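Triacylglycerol lipase (Clostridium botulinum, PDB 5AH1) hydrolyses ester bonds as a zinc-binding alpha/beta-hydrolase, a lipase-type esterase (EC 3.1.1.3) that also degrades synthetic polyesters. Local coordinates at residues M87-L95 / K261-K270; A242-F250 / I288-W297. All coordinates share one frame; numbering follows the deposited sequence.

Contact 1. Residues M87-L95 / K261-K270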
ATOM      1  N   MET A  87      -2.151   4.747   6.278  1.00  8.86           N
ATOM      2  CA  MET A  87      -2.642   6.111   6.445  1.00  9.44           C
ATOM      3  C   MET A  87      -3.123   6.748   5.135  1.00  9.41           C
ATOM      4  O   MET A  87      -2.990   7.954   4.931  1.00 11.72           O
ATOM      5  CB  MET A  87      -1.623   6.979   7.205  1.00 10.80           C
ATOM      6  CG  MET A  87      -1.633   6.678   8.721  1.00 13.07           C
ATOM      7  SD  MET A  87      -3.156   7.269   9.512  1.00 14.16           S
ATOM      8  CE  MET A  87      -2.767   8.996   9.598  1.00 16.30           C
ATOM      9  N   GLY A  88      -3.710   5.920   4.265  1.00  9.44           N
ATOM     10  CA  GLY A  88      -4.473   6.396   3.121  1.00  9.41           C
ATOM     11  C   GLY A  88      -5.959   6.383   3.415  1.00  9.10           C
ATOM     12  O   GLY A  88      -6.420   5.593   4.246  1.00  9.69           O
ATOM     13  N   PHE A  89      -6.700   7.278   2.760  1.00  9.38           N
ATOM     14  CA  PHE A  89      -8.123   7.477   3.024  1.00  9.97           C
ATOM     15  C   PHE A  89      -8.947   7.417   1.744  1.00 10.30           C
ATOM     16  O   PHE A  89      -8.392   7.289   0.653  1.00  9.83           O
ATOM     17  CB  PHE A  89      -8.305   8.787   3.785  1.00  9.62           C
ATOM     18  CG  PHE A  89      -7.640   8.747   5.125  1.00  9.85           C
ATOM     19  CD1 PHE A  89      -8.271   8.155   6.209  1.00 10.58           C
ATOM     20  CD2 PHE A  89      -6.350   9.230   5.290  1.00 11.76           C
ATOM     21  CE1 PHE A  89      -7.630   8.047   7.447  1.00 10.76           C
ATOM     22  CE2 PHE A  89      -5.716   9.138   6.522  1.00 12.60           C
ATOM     23  CZ  PHE A  89      -6.360   8.548   7.605  1.00 11.38           C
ATOM     24  N   GLY A  90     -10.264   7.492   1.893  1.00 11.21           N
ATOM     25  CA  GLY A  90     -11.183   7.291   0.786  1.00 11.74           C
ATOM     26  C   GLY A  90     -11.482   8.534  -0.009  1.00 11.38           C
ATOM     27  O   GLY A  90     -11.109   9.653   0.361  1.00 11.28           O
ATOM     28  N   ARG A  91     -12.175   8.324  -1.119  1.00 12.22           N
ATOM     29  CA  ARG A  91     -12.540   9.406  -2.028  1.00 13.05           C
ATOM     30  C   ARG A  91     -13.427  10.461  -1.385  1.00 14.63           C
ATOM     31  O   ARG A  91     -13.427  11.603  -1.823  1.00 16.01           O
ATOM     32  CB  ARG A  91     -13.241   8.842  -3.264  1.00 12.73           C
ATOM     33  CG  ARG A  91     -12.328   8.054  -4.164  1.00 12.96           C
ATOM     34  CD  ARG A  91     -13.060   7.544  -5.413  1.00 12.92           C
ATOM     35  NE  ARG A  91     -13.660   8.605  -6.219  1.00 13.32           N
ATOM     36  CZ  ARG A  91     -12.992   9.325  -7.111  1.00 12.43           C
ATOM     37  NH1 ARG A  91     -11.698   9.129  -7.311  1.00 11.75           N
ATOM     38  NH2 ARG A  91     -13.611  10.266  -7.805  1.00 13.29           N
ATOM     39  N   ASP A  92     -14.182  10.064  -0.359  1.00 14.66           N
ATOM     40  CA  ASP A  92     -15.072  10.957   0.375  1.00 16.33           C
ATOM     41  C   ASP A  92     -14.402  11.581   1.599  1.00 15.74           C
ATOM     42  O   ASP A  92     -15.067  12.211   2.413  1.00 18.43           O
ATOM     43  CB  ASP A  92     -16.310  10.181   0.837  1.00 18.64           C
ATOM     44  CG  ASP A  92     -15.970   9.065   1.823  1.00 21.18           C
ATOM     45  OD1 ASP A  92     -14.953   8.373   1.619  1.00 21.00           O
ATOM     46  OD2 ASP A  92     -16.724   8.888   2.808  1.00 24.13           O
ATOM     47  N   GLU A  93     -13.094  11.409   1.735  1.00 12.94           N
ATOM     48  CA  GLU A  93     -12.362  11.936   2.883  1.00 12.30           C
ATOM     49  C   GLU A  93     -11.352  12.992   2.445  1.00 12.79           C
ATOM     50  O   GLU A  93     -11.072  13.137   1.257  1.00 13.70           O
ATOM     51  CB  GLU A  93     -11.673  10.784   3.639  1.00 11.66           C
ATOM     52  CG  GLU A  93     -12.676   9.743   4.153  1.00 12.38           C
ATOM     53  CD  GLU A  93     -12.066   8.639   4.985  1.00 12.58           C
ATOM     54  OE1 GLU A  93     -11.576   7.646   4.416  1.00 12.58           O
ATOM     55  OE2 GLU A  93     -12.130   8.724   6.224  1.00 15.07           O
ATOM     56  N   LEU A  94     -10.856  13.751   3.418  1.00 12.65           N
ATOM     57  CA  LEU A  94      -9.820  14.771   3.208  1.00 13.01           C
ATOM     58  C   LEU A  94     -10.262  15.889   2.274  1.00 14.53           C
ATOM     59  O   LEU A  94      -9.436  16.485   1.578  1.00 14.63           O
ATOM     60  CB  LEU A  94      -8.513  14.147   2.696  1.00 12.77           C
ATOM     61  CG  LEU A  94      -7.917  13.021   3.542  1.00 13.60           C
ATOM     62  CD1 LEU A  94      -6.552  12.631   2.981  1.00 14.41           C
ATOM     63  CD2 LEU A  94      -7.824  13.422   5.018  1.00 14.12           C
ATOM     64  N   LEU A  95     -11.560  16.183   2.290  1.00 15.63           N
ATOM     65  CA  LEU A  95     -12.119  17.298   1.533  1.00 16.25           C
ATOM     66  C   LEU A  95     -11.721  17.227   0.069  1.00 16.53           C
ATOM     67  O   LEU A  95     -11.470  18.247  -0.574  1.00 17.61           O
ATOM     68  CB  LEU A  95     -11.692  18.629   2.159  1.00 16.93           C
ATOM     69  CG  LEU A  95     -12.242  18.818   3.575  1.00 18.16           C
ATOM     70  CD1 LEU A  95     -11.674  20.051   4.219  1.00 19.32           C
ATOM     71  CD2 LEU A  95     -13.757  18.883   3.580  1.00 19.26           C
ATOM     72  N   LYS A 261      -6.962  21.806  10.026  1.00 23.90           N
ATOM     73  CA  LYS A 261      -7.898  20.857   9.446  1.00 22.14           C
ATOM     74  C   LYS A 261      -7.530  19.415   9.801  1.00 18.85           C
ATOM     75  O   LYS A 261      -8.369  18.528   9.711  1.00 17.37           O
ATOM     76  CB  LYS A 261      -7.988  21.051   7.937  1.00 24.24           C
ATOM     77  CG  LYS A 261      -8.680  22.359   7.554  1.00 27.53           C
ATOM     78  CD  LYS A 261      -8.812  22.507   6.056  1.00 30.02           C
ATOM     79  CE  LYS A 261      -9.528  23.792   5.670  1.00 32.38           C
ATOM     80  NZ  LYS A 261      -9.477  23.989   4.190  1.00 33.95           N
ATOM     81  N   LEU A 262      -6.292  19.194  10.239  1.00 17.51           N
ATOM     82  CA  LEU A 262      -5.866  17.875  10.714  1.00 16.74           C
ATOM     83  C   LEU A 262      -6.753  17.408  11.864  1.00 16.29           C
ATOM     84  O   LEU A 262      -6.983  16.218  12.037  1.00 16.59           O
ATOM     85  CB  LEU A 262      -4.409  17.915  11.181  1.00 17.34           C
ATOM     86  CG  LEU A 262      -3.822  16.608  11.730  1.00 17.59           C
ATOM     87  CD1 LEU A 262      -3.798  15.514  10.670  1.00 17.72           C
ATOM     88  CD2 LEU A 262      -2.419  16.858  12.283  1.00 18.20           C
ATOM     89  N   PHE A 263      -7.257  18.350  12.647  1.00 16.46           N
ATOM     90  CA  PHE A 263      -8.122  18.010  13.764  1.00 17.79           C
ATOM     91  C   PHE A 263      -9.583  18.333  13.492  1.00 17.57           C
ATOM     92  O   PHE A 263     -10.354  18.643  14.406  1.00 18.71           O
ATOM     93  CB  PHE A 263      -7.618  18.695  15.024  1.00 20.59           C
ATOM     94  CG  PHE A 263      -6.252  18.232  15.431  1.00 22.48           C
ATOM     95  CD1 PHE A 263      -6.070  16.969  15.964  1.00 23.60           C
ATOM     96  CD2 PHE A 263      -5.144  19.035  15.241  1.00 23.16           C
ATOM     97  CE1 PHE A 263      -4.819  16.531  16.319  1.00 24.07           C
ATOM     98  CE2 PHE A 263      -3.890  18.596  15.600  1.00 23.39           C
ATOM     99  CZ  PHE A 263      -3.731  17.344  16.138  1.00 23.63           C
ATOM    100  N   SER A 264      -9.967  18.235  12.224  1.00 16.78           N
ATOM    101  CA  SER A 264     -11.371  18.324  11.840  1.00 16.86           C
ATOM    102  C   SER A 264     -11.845  16.956  11.385  1.00 15.23           C
ATOM    103  O   SER A 264     -11.041  16.079  11.064  1.00 14.82           O
ATOM    104  CB  SER A 264     -11.586  19.365  10.743  1.00 18.26           C
ATOM    105  OG  SER A 264     -11.042  18.932   9.521  1.00 18.60           O
ATOM    106  N   SER A 265     -13.159  16.771  11.363  1.00 14.64           N
ATOM    107  CA  SER A 265     -13.748  15.466  11.077  1.00 15.87           C
ATOM    108  C   SER A 265     -13.799  15.199   9.586  1.00 15.06           C
ATOM    109  O   SER A 265     -14.866  15.200   8.985  1.00 16.20           O
ATOM    110  CB  SER A 265     -15.155  15.377  11.667  1.00 17.46           C
ATOM    111  OG  SER A 265     -15.110  15.623  13.050  1.00 19.32           O
ATOM    112  N   ILE A 266     -12.636  14.957   8.992  1.00 12.81           N
ATOM    113  CA  ILE A 266     -12.543  14.736   7.555  1.00 13.28           C
ATOM    114  C   ILE A 266     -11.799  13.436   7.244  1.00 13.58           C
ATOM    115  O   ILE A 266     -11.433  13.187   6.099  1.00 14.24           O
ATOM    116  CB  ILE A 266     -11.910  15.955   6.837  1.00 13.43           C
ATOM    117  CG1 ILE A 266     -10.459  16.179   7.273  1.00 14.85           C
ATOM    118  CG2 ILE A 266     -12.766  17.191   7.083  1.00 13.24           C
ATOM    119  CD1 ILE A 266      -9.750  17.318   6.529  1.00 14.42           C
ATOM    120  N   TYR A 267     -11.587  12.601   8.260  1.00 12.94           N
ATOM    121  CA  TYR A 267     -11.046  11.260   8.054  1.00 12.12           C
ATOM    122  C   TYR A 267     -11.400  10.360   9.235  1.00 12.40           C
ATOM    123  O   TYR A 267     -11.645  10.827  10.336  1.00 12.92           O
ATOM    124  CB  TYR A 267      -9.528  11.291   7.810  1.00 13.48           C
ATOM    125  CG  TYR A 267      -8.728  11.898   8.925  1.00 13.01           C
ATOM    126  CD1 TYR A 267      -8.558  13.275   9.012  1.00 13.62           C
ATOM    127  CD2 TYR A 267      -8.163  11.106   9.907  1.00 14.22           C
ATOM    128  CE1 TYR A 267      -7.835  13.842  10.036  1.00 14.23           C
ATOM    129  CE2 TYR A 267      -7.438  11.658  10.929  1.00 14.58           C
ATOM    130  CZ  TYR A 267      -7.282  13.025  11.004  1.00 15.32           C
ATOM    131  OH  TYR A 267      -6.557  13.542  12.048  1.00 16.38           O
ATOM    132  N   ASP A 268     -11.425   9.061   8.971  1.00 12.34           N
ATOM    133  CA  ASP A 268     -11.892   8.038   9.905  1.00 12.12           C
ATOM    134  C   ASP A 268     -10.812   6.961   9.905  1.00 10.48           C
ATOM    135  O   ASP A 268     -10.376   6.519   8.843  1.00 10.29           O
ATOM    136  CB  ASP A 268     -13.239   7.520   9.370  1.00 14.16           C
ATOM    137  CG  ASP A 268     -13.854   6.374  10.180  1.00 15.30           C
ATOM    138  OD1 ASP A 268     -13.239   5.830  11.123  1.00 13.98           O
ATOM    139  OD2 ASP A 268     -15.011   6.014   9.838  1.00 17.48           O
ATOM    140  N   LEU A 269     -10.334   6.577  11.082  1.00  9.87           N
ATOM    141  CA  LEU A 269      -9.281   5.555  11.189  1.00 10.27           C
ATOM    142  C   LEU A 269      -9.819   4.129  11.085  1.00  9.41           C
ATOM    143  O   LEU A 269      -9.043   3.185  10.960  1.00  9.59           O
ATOM    144  CB  LEU A 269      -8.484   5.712  12.476  1.00 11.55           C
ATOM    145  CG  LEU A 269      -7.793   7.064  12.626  1.00 14.22           C
ATOM    146  CD1 LEU A 269      -7.193   7.196  14.015  1.00 16.42           C
ATOM    147  CD2 LEU A 269      -6.734   7.270  11.552  1.00 15.72           C
ATOM    148  N   LYS A 270     -11.140   3.974  11.113  1.00  8.90           N
ATOM    149  CA  LYS A 270     -11.797   2.708  10.773  1.00  8.68           C
ATOM    150  C   LYS A 270     -11.361   1.540  11.657  1.00  8.78           C
ATOM    151  O   LYS A 270     -11.278   0.402  11.200  1.00 10.66           O
ATOM    152  CB  LYS A 270     -11.595   2.385   9.283  1.00  9.29           C
ATOM    153  CG  LYS A 270     -11.869   3.585   8.381  1.00 10.03           C
ATOM    154  CD  LYS A 270     -11.870   3.272   6.875  1.00 10.53           C
ATOM    155  CE  LYS A 270     -12.159   4.524   6.068  1.00 10.39           C
ATOM    156  NZ  LYS A 270     -11.096   5.541   6.158  1.00 10.09           N
TER
HETATM  157  O   HOH W   1      -8.877   4.516   4.826  1.00  9.28           O

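Contact 2. Residues A242-F250 / I288-W297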
ATOM      1  N   ALA A 242       6.067   2.176  17.853  1.00 10.55           N
ATOM      2  CA  ALA A 242       4.848   2.213  17.064  1.00 10.82           C
ATOM      3  C   ALA A 242       4.072   3.523  17.210  1.00 10.41           C
ATOM      4  O   ALA A 242       3.629   4.096  16.210  1.00 11.34           O
ATOM      5  CB  ALA A 242       3.968   1.040  17.420  1.00 11.90           C
ATOM      6  N   LYS A 243       3.873   3.971  18.449  1.00 11.93           N
ATOM      7  CA  LYS A 243       3.095   5.179  18.688  1.00 13.82           C
ATOM      8  C   LYS A 243       3.730   6.367  17.987  1.00 14.22           C
ATOM      9  O   LYS A 243       3.031   7.258  17.488  1.00 14.41           O
ATOM     10  CB  LYS A 243       2.973   5.452  20.200  1.00 16.16           C
ATOM     11  CG  LYS A 243       2.129   6.664  20.527  1.00 18.38           C
ATOM     12  CD  LYS A 243       2.032   6.877  22.032  1.00 19.78           C
ATOM     13  CE  LYS A 243       1.120   8.047  22.361  1.00 21.67           C
ATOM     14  NZ  LYS A 243       1.142   8.397  23.800  1.00 23.76           N
ATOM     15  N   ASP A 244       5.058   6.404  17.980  1.00 14.14           N
ATOM     16  CA  ASP A 244       5.761   7.516  17.353  1.00 14.82           C
ATOM     17  C   ASP A 244       5.615   7.473  15.836  1.00 13.13           C
ATOM     18  O   ASP A 244       5.492   8.513  15.208  1.00 13.55           O
ATOM     19  CB  ASP A 244       7.233   7.519  17.744  1.00 17.01           C
ATOM     20  CG  ASP A 244       7.449   7.869  19.210  1.00 20.55           C
ATOM     21  OD1 ASP A 244       6.501   8.354  19.876  1.00 21.86           O
ATOM     22  OD2 ASP A 244       8.578   7.677  19.690  1.00 23.08           O
ATOM     23  N   LEU A 245       5.640   6.275  15.253  1.00 12.18           N
ATOM     24  CA  LEU A 245       5.442   6.141  13.814  1.00 11.55           C
ATOM     25  C   LEU A 245       4.050   6.639  13.440  1.00 10.86           C
ATOM     26  O   LEU A 245       3.892   7.413  12.498  1.00 10.98           O
ATOM     27  CB  LEU A 245       5.647   4.694  13.373  1.00 11.90           C
ATOM     28  CG  LEU A 245       5.420   4.403  11.887  1.00 13.39           C
ATOM     29  CD1 LEU A 245       6.158   5.380  10.987  1.00 16.17           C
ATOM     30  CD2 LEU A 245       5.848   2.985  11.552  1.00 13.71           C
ATOM     31  N   ILE A 246       3.033   6.225  14.187  1.00 11.01           N
ATOM     32  CA  ILE A 246       1.686   6.702  13.897  1.00 12.03           C
ATOM     33  C   ILE A 246       1.593   8.227  14.063  1.00 11.71           C
ATOM     34  O   ILE A 246       1.027   8.921  13.222  1.00 11.15           O
ATOM     35  CB  ILE A 246       0.626   6.008  14.787  1.00 13.97           C
ATOM     36  CG1 ILE A 246       0.609   4.492  14.565  1.00 16.30           C
ATOM     37  CG2 ILE A 246      -0.758   6.589  14.518  1.00 14.92           C
ATOM     38  CD1 ILE A 246       0.017   4.077  13.256  1.00 17.70           C
ATOM     39  N   SER A 247       2.166   8.755  15.137  1.00 11.66           N
ATOM     40  CA  SER A 247       2.110  10.188  15.397  1.00 11.79           C
ATOM     41  C   SER A 247       2.806  10.968  14.272  1.00 11.24           C
ATOM     42  O   SER A 247       2.276  11.962  13.769  1.00 11.13           O
ATOM     43  CB  SER A 247       2.722  10.493  16.762  1.00 11.85           C
ATOM     44  OG  SER A 247       2.489  11.838  17.111  1.00 12.74           O
ATOM     45  N   TYR A 248       3.983  10.508  13.865  1.00 10.72           N
ATOM     46  CA  TYR A 248       4.667  11.080  12.717  1.00 11.33           C
ATOM     47  C   TYR A 248       3.772  11.113  11.471  1.00 11.08           C
ATOM     48  O   TYR A 248       3.711  12.123  10.770  1.00 11.90           O
ATOM     49  CB  TYR A 248       5.946  10.295  12.407  1.00 11.45           C
ATOM     50  CG  TYR A 248       6.521  10.639  11.057  1.00 11.81           C
ATOM     51  CD1 TYR A 248       7.191  11.832  10.849  1.00 12.67           C
ATOM     52  CD2 TYR A 248       6.381   9.770   9.987  1.00 12.52           C
ATOM     53  CE1 TYR A 248       7.704  12.164   9.607  1.00 12.59           C
ATOM     54  CE2 TYR A 248       6.885  10.088   8.739  1.00 12.54           C
ATOM     55  CZ  TYR A 248       7.554  11.286   8.558  1.00 11.92           C
ATOM     56  OH  TYR A 248       8.056  11.586   7.301  1.00 12.12           O
ATOM     57  N   THR A 249       3.068  10.018  11.225  0.57 10.47           N
ATOM     58  CA  THR A 249       2.260   9.924  10.025  0.57 10.88           C
ATOM     59  C   THR A 249       1.035  10.858  10.078  0.57 11.16           C
ATOM     60  O   THR A 249       0.572  11.325   9.048  0.57 11.21           O
ATOM     61  CB  THR A 249       1.878   8.471   9.741  0.57 11.51           C
ATOM     62  OG1 THR A 249       3.061   7.659   9.806  0.57 11.93           O
ATOM     63  CG2 THR A 249       1.285   8.355   8.363  0.57 11.88           C
ATOM     64  N   PHE A 250       0.533  11.163  11.272  1.00 11.28           N
ATOM     65  CA  PHE A 250      -0.490  12.210  11.430  1.00 11.82           C
ATOM     66  C   PHE A 250       0.103  13.568  11.079  1.00 12.63           C
ATOM     67  O   PHE A 250      -0.561  14.404  10.475  1.00 12.89           O
ATOM     68  CB  PHE A 250      -1.065  12.250  12.848  1.00 13.59           C
ATOM     69  CG  PHE A 250      -2.118  11.216  13.106  1.00 15.75           C
ATOM     70  CD1 PHE A 250      -3.304  11.208  12.392  1.00 19.03           C
ATOM     71  CD2 PHE A 250      -1.939  10.272  14.093  1.00 18.93           C
ATOM     72  CE1 PHE A 250      -4.271  10.256  12.652  1.00 20.60           C
ATOM     73  CE2 PHE A 250      -2.897   9.322  14.349  1.00 20.30           C
ATOM     74  CZ  PHE A 250      -4.059   9.308  13.631  1.00 21.08           C
ATOM     75  N   ILE A 288      -8.455  11.256  18.105  1.00 12.86           N
ATOM     76  CA  ILE A 288      -7.077  10.968  17.713  1.00 14.09           C
ATOM     77  C   ILE A 288      -6.176  10.698  18.923  1.00 14.48           C
ATOM     78  O   ILE A 288      -5.380   9.752  18.919  1.00 14.03           O
ATOM     79  CB  ILE A 288      -6.495  12.116  16.836  1.00 15.98           C
ATOM     80  CG1 ILE A 288      -7.242  12.214  15.496  1.00 17.50           C
ATOM     81  CG2 ILE A 288      -4.999  11.924  16.611  1.00 16.37           C
ATOM     82  CD1 ILE A 288      -7.409  10.932  14.722  1.00 18.87           C
ATOM     83  N   GLU A 289      -6.297  11.518  19.958  1.00 14.50           N
ATOM     84  CA  GLU A 289      -5.491  11.318  21.155  1.00 16.30           C
ATOM     85  C   GLU A 289      -5.803   9.961  21.787  1.00 14.71           C
ATOM     86  O   GLU A 289      -4.903   9.246  22.243  1.00 14.17           O
ATOM     87  CB  GLU A 289      -5.742  12.456  22.149  1.00 20.48           C
ATOM     88  CG  GLU A 289      -4.832  12.432  23.363  1.00 26.08           C
ATOM     89  CD  GLU A 289      -4.789  13.766  24.084  1.00 31.10           C
ATOM     90  OE1 GLU A 289      -5.690  14.605  23.857  1.00 33.24           O
ATOM     91  OE2 GLU A 289      -3.845  13.975  24.880  1.00 33.44           O
ATOM     92  N   ARG A 290      -7.084   9.612  21.823  1.00 14.27           N
ATOM     93  CA  ARG A 290      -7.503   8.352  22.411  1.00 14.24           C
ATOM     94  C   ARG A 290      -6.952   7.158  21.622  1.00 13.35           C
ATOM     95  O   ARG A 290      -6.444   6.201  22.215  1.00 14.34           O
ATOM     96  CB  ARG A 290      -9.027   8.311  22.520  1.00 15.06           C
ATOM     97  CG  ARG A 290      -9.558   7.145  23.309  1.00 15.94           C
ATOM     98  CD  ARG A 290     -11.027   7.340  23.645  1.00 15.48           C
ATOM     99  NE  ARG A 290     -11.853   7.596  22.473  1.00 15.07           N
ATOM    100  CZ  ARG A 290     -12.379   6.651  21.691  1.00 15.07           C
ATOM    101  NH1 ARG A 290     -12.169   5.360  21.933  1.00 15.13           N
ATOM    102  NH2 ARG A 290     -13.128   7.003  20.653  1.00 15.01           N
ATOM    103  N   VAL A 291      -7.007   7.226  20.296  1.00 12.91           N
ATOM    104  CA  VAL A 291      -6.434   6.172  19.470  1.00 12.49           C
ATOM    105  C   VAL A 291      -4.911   6.095  19.651  1.00 11.80           C
ATOM    106  O   VAL A 291      -4.358   5.007  19.811  1.00 11.98           O
ATOM    107  CB  VAL A 291      -6.816   6.356  17.993  1.00 12.86           C
ATOM    108  CG1 VAL A 291      -6.077   5.375  17.112  1.00 13.68           C
ATOM    109  CG2 VAL A 291      -8.320   6.175  17.824  1.00 13.90           C
ATOM    110  N   LEU A 292      -4.230   7.239  19.647  1.00 11.34           N
ATOM    111  CA  LEU A 292      -2.780   7.239  19.871  1.00 12.81           C
ATOM    112  C   LEU A 292      -2.366   6.630  21.197  1.00 12.87           C
ATOM    113  O   LEU A 292      -1.318   5.981  21.285  1.00 13.40           O
ATOM    114  CB  LEU A 292      -2.220   8.654  19.776  1.00 14.60           C
ATOM    115  CG  LEU A 292      -2.103   9.175  18.352  1.00 16.03           C
ATOM    116  CD1 LEU A 292      -1.748  10.645  18.380  1.00 17.43           C
ATOM    117  CD2 LEU A 292      -1.047   8.386  17.558  1.00 17.89           C
ATOM    118  N   ASP A 293      -3.187   6.835  22.221  1.00 13.37           N
ATOM    119  CA  ASP A 293      -2.890   6.354  23.567  1.00 14.96           C
ATOM    120  C   ASP A 293      -3.361   4.925  23.806  1.00 14.88           C
ATOM    121  O   ASP A 293      -3.167   4.379  24.895  1.00 16.97           O
ATOM    122  CB  ASP A 293      -3.551   7.259  24.610  1.00 17.52           C
ATOM    123  CG  ASP A 293      -2.866   8.599  24.745  1.00 20.69           C
ATOM    124  OD1 ASP A 293      -1.814   8.819  24.106  1.00 22.43           O
ATOM    125  OD2 ASP A 293      -3.381   9.438  25.509  1.00 21.58           O
ATOM    126  N   SER A 294      -3.968   4.311  22.796  1.00 13.99           N
ATOM    127  CA  SER A 294      -4.470   2.943  22.926  1.00 14.25           C
ATOM    128  C   SER A 294      -3.358   1.937  23.163  1.00 14.08           C
ATOM    129  O   SER A 294      -2.249   2.088  22.644  1.00 14.73           O
ATOM    130  CB  SER A 294      -5.218   2.546  21.650  1.00 14.55           C
ATOM    131  OG  SER A 294      -5.633   1.181  21.688  1.00 14.96           O
ATOM    132  N   ASN A 295      -3.679   0.889  23.914  1.00 14.48           N
ATOM    133  CA  ASN A 295      -2.756  -0.216  24.109  1.00 14.32           C
ATOM    134  C   ASN A 295      -2.497  -1.012  22.836  1.00 13.31           C
ATOM    135  O   ASN A 295      -1.593  -1.842  22.793  1.00 13.99           O
ATOM    136  CB  ASN A 295      -3.254  -1.164  25.218  1.00 16.51           C
ATOM    137  CG  ASN A 295      -4.556  -1.860  24.862  1.00 18.96           C
ATOM    138  OD1 ASN A 295      -5.417  -1.277  24.205  1.00 21.94           O
ATOM    139  ND2 ASN A 295      -4.704  -3.115  25.287  1.00 19.65           N
ATOM    140  N   ILE A 296      -3.302  -0.779  21.813  1.00 13.24           N
ATOM    141  CA  ILE A 296      -3.207  -1.560  20.591  1.00 13.58           C
ATOM    142  C   ILE A 296      -1.794  -1.542  19.977  1.00 12.04           C
ATOM    143  O   ILE A 296      -1.335  -2.541  19.423  1.00 14.27           O
ATOM    144  CB  ILE A 296      -4.282  -1.087  19.579  1.00 15.35           C
ATOM    145  CG1 ILE A 296      -4.504  -2.147  18.522  1.00 16.50           C
ATOM    146  CG2 ILE A 296      -3.930   0.261  18.959  1.00 14.65           C
ATOM    147  CD1 ILE A 296      -5.700  -1.848  17.649  1.00 17.21           C
ATOM    148  N   TRP A 297      -1.102  -0.421  20.114  1.00 10.63           N
ATOM    149  CA  TRP A 297       0.165  -0.214  19.424  1.00 10.09           C
ATOM    150  C   TRP A 297       1.314  -1.055  19.947  1.00  9.77           C
ATOM    151  O   TRP A 297       2.319  -1.186  19.252  1.00 11.53           O
ATOM    152  CB  TRP A 297       0.538   1.269  19.416  1.00 10.97           C
ATOM    153  CG  TRP A 297      -0.571   2.072  18.828  1.00 12.39           C
ATOM    154  CD1 TRP A 297      -1.373   2.951  19.480  1.00 13.37           C
ATOM    155  CD2 TRP A 297      -1.047   2.005  17.489  1.00 12.77           C
ATOM    156  NE1 TRP A 297      -2.312   3.456  18.629  1.00 14.07           N
ATOM    157  CE2 TRP A 297      -2.133   2.896  17.393  1.00 13.79           C
ATOM    158  CE3 TRP A 297      -0.649   1.290  16.357  1.00 14.07           C
ATOM    159  CZ2 TRP A 297      -2.834   3.086  16.212  1.00 15.26           C
ATOM    160  CZ3 TRP A 297      -1.334   1.479  15.192  1.00 15.24           C
ATOM    161  CH2 TRP A 297      -2.422   2.370  15.121  1.00 15.64           C
TER

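Contact 1. Residues M87-L95 / K261-K270
E93 reaches across to K270 and D268, and its side chain, followed outward from CB, carries the polar half of this contact. E93 CB lies 3.4 Å from I266 O, the carbonyl that also accepts the backbone bond from L94 N (2.8 Å). CG stands anti to the carbonyl carbon (chi1 -60°), and the chain beyond it runs extended, which carries the carboxylate past Y267 to the end of segment 261-270. There E93 OE1 accepts twice: K270 NZ comes in on its syn lone pair at 2.8 Å as a salt bridge, and G90 N arrives on the anti side, somewhat out of the carboxylate plane. E93 OE2 lies 3.3 Å from Y267 CA. The same oxygen takes a weak bond from D268 N.

The ammonium of K270 is itself held from several directions, since NZ also donates to D268 O and to a water that bridges to G88 O. Such a network should stabilise both charges, although the carboxylate of D268, paired with R161, is not far away. Beside the E93 carboxylate, the F89 ring receives Y267 CB over one face, 3.9 Å from its centroid, while D268 O lies in plane at its edge, 3.4 Å from F89 CE1. The apolar share falls largely to I266, which meets L95 at about a right angle, its CG2 and CD1 against L95 CG and CD1.

Two irregular loops are thus pinned by a buried carboxylate: the one after strand 80-83 of the central parallel sheet, and the one joining helices 242-257 and 284-292. M87, in the first, lies near the GxSxG sequence, consistent with the nucleophile elbow of an alpha/beta-hydrolase.

Contact 2. Residues A242-F250 / I288-W297
L292, W297 and K243 bury the most surface where helix 242-257 packs on the end of helix 284-292 and the start of helix 296-299. The axes of segments 242-250 and 288-292 approach to 11.2 Å, nearly antiparallel at 153°. L292 is a knob in a hole made by K243, I246, S247 and F250. Its CD2 branch does the touching: L292 CD2 comes 3.5 Å from I246 CG2 and also meets the edge of the F250 ring near its plane. I288, one turn earlier on the same helix, lays CG2 over a face of that ring, 4.1 Å from the centroid.

The indole of W297 closes the other end of the interface. I246 sets CG1 over the face of its six-membered ring, 3.7 Å from the centroid, and hangs CD1 beyond the rim, close to CZ3 and CH2; I246 CG2, anti to the backbone N, is thereby left to meet L292. I296 CG2 covers the opposite face of the indole. A242 packs its CB against W297 CB.

K243, at the exposed edge of the interface, has every side-chain torsion extended (chi1 -178°). Its methylenes pass L292 O before K243 NZ forms a salt bridge to D293 OD1 at 3.0 Å, on the anti side and 30° out of the carboxylate plane. The tilt of the indole is fixed by W297 NE1, which donates to V291 O at 2.8 Å, nearly in the ring plane, while S294 N reaches that same oxygen from the opposite face of the carbonyl.

In the fold
Contacts 1 and 2 have centres 16 Å apart and interleave along the chain in the order 87-95, 242-250, 261-270, 288-297. Helix 242-257 supplies one side of contact 2, and the loop that follows it carries 261-270 to the segment after strand 80-83 before the chain returns in helix 284-292. The two sites touch directly: M87 CE packs 3.6 Å from F250 CD1, and Y267 OH lies 3.8 Å from I288 CG1. L269 also reaches F250 and I288. The helix pair and both loops thus form one continuous packed region, and all four segments belong to the lipase-like part of the chain.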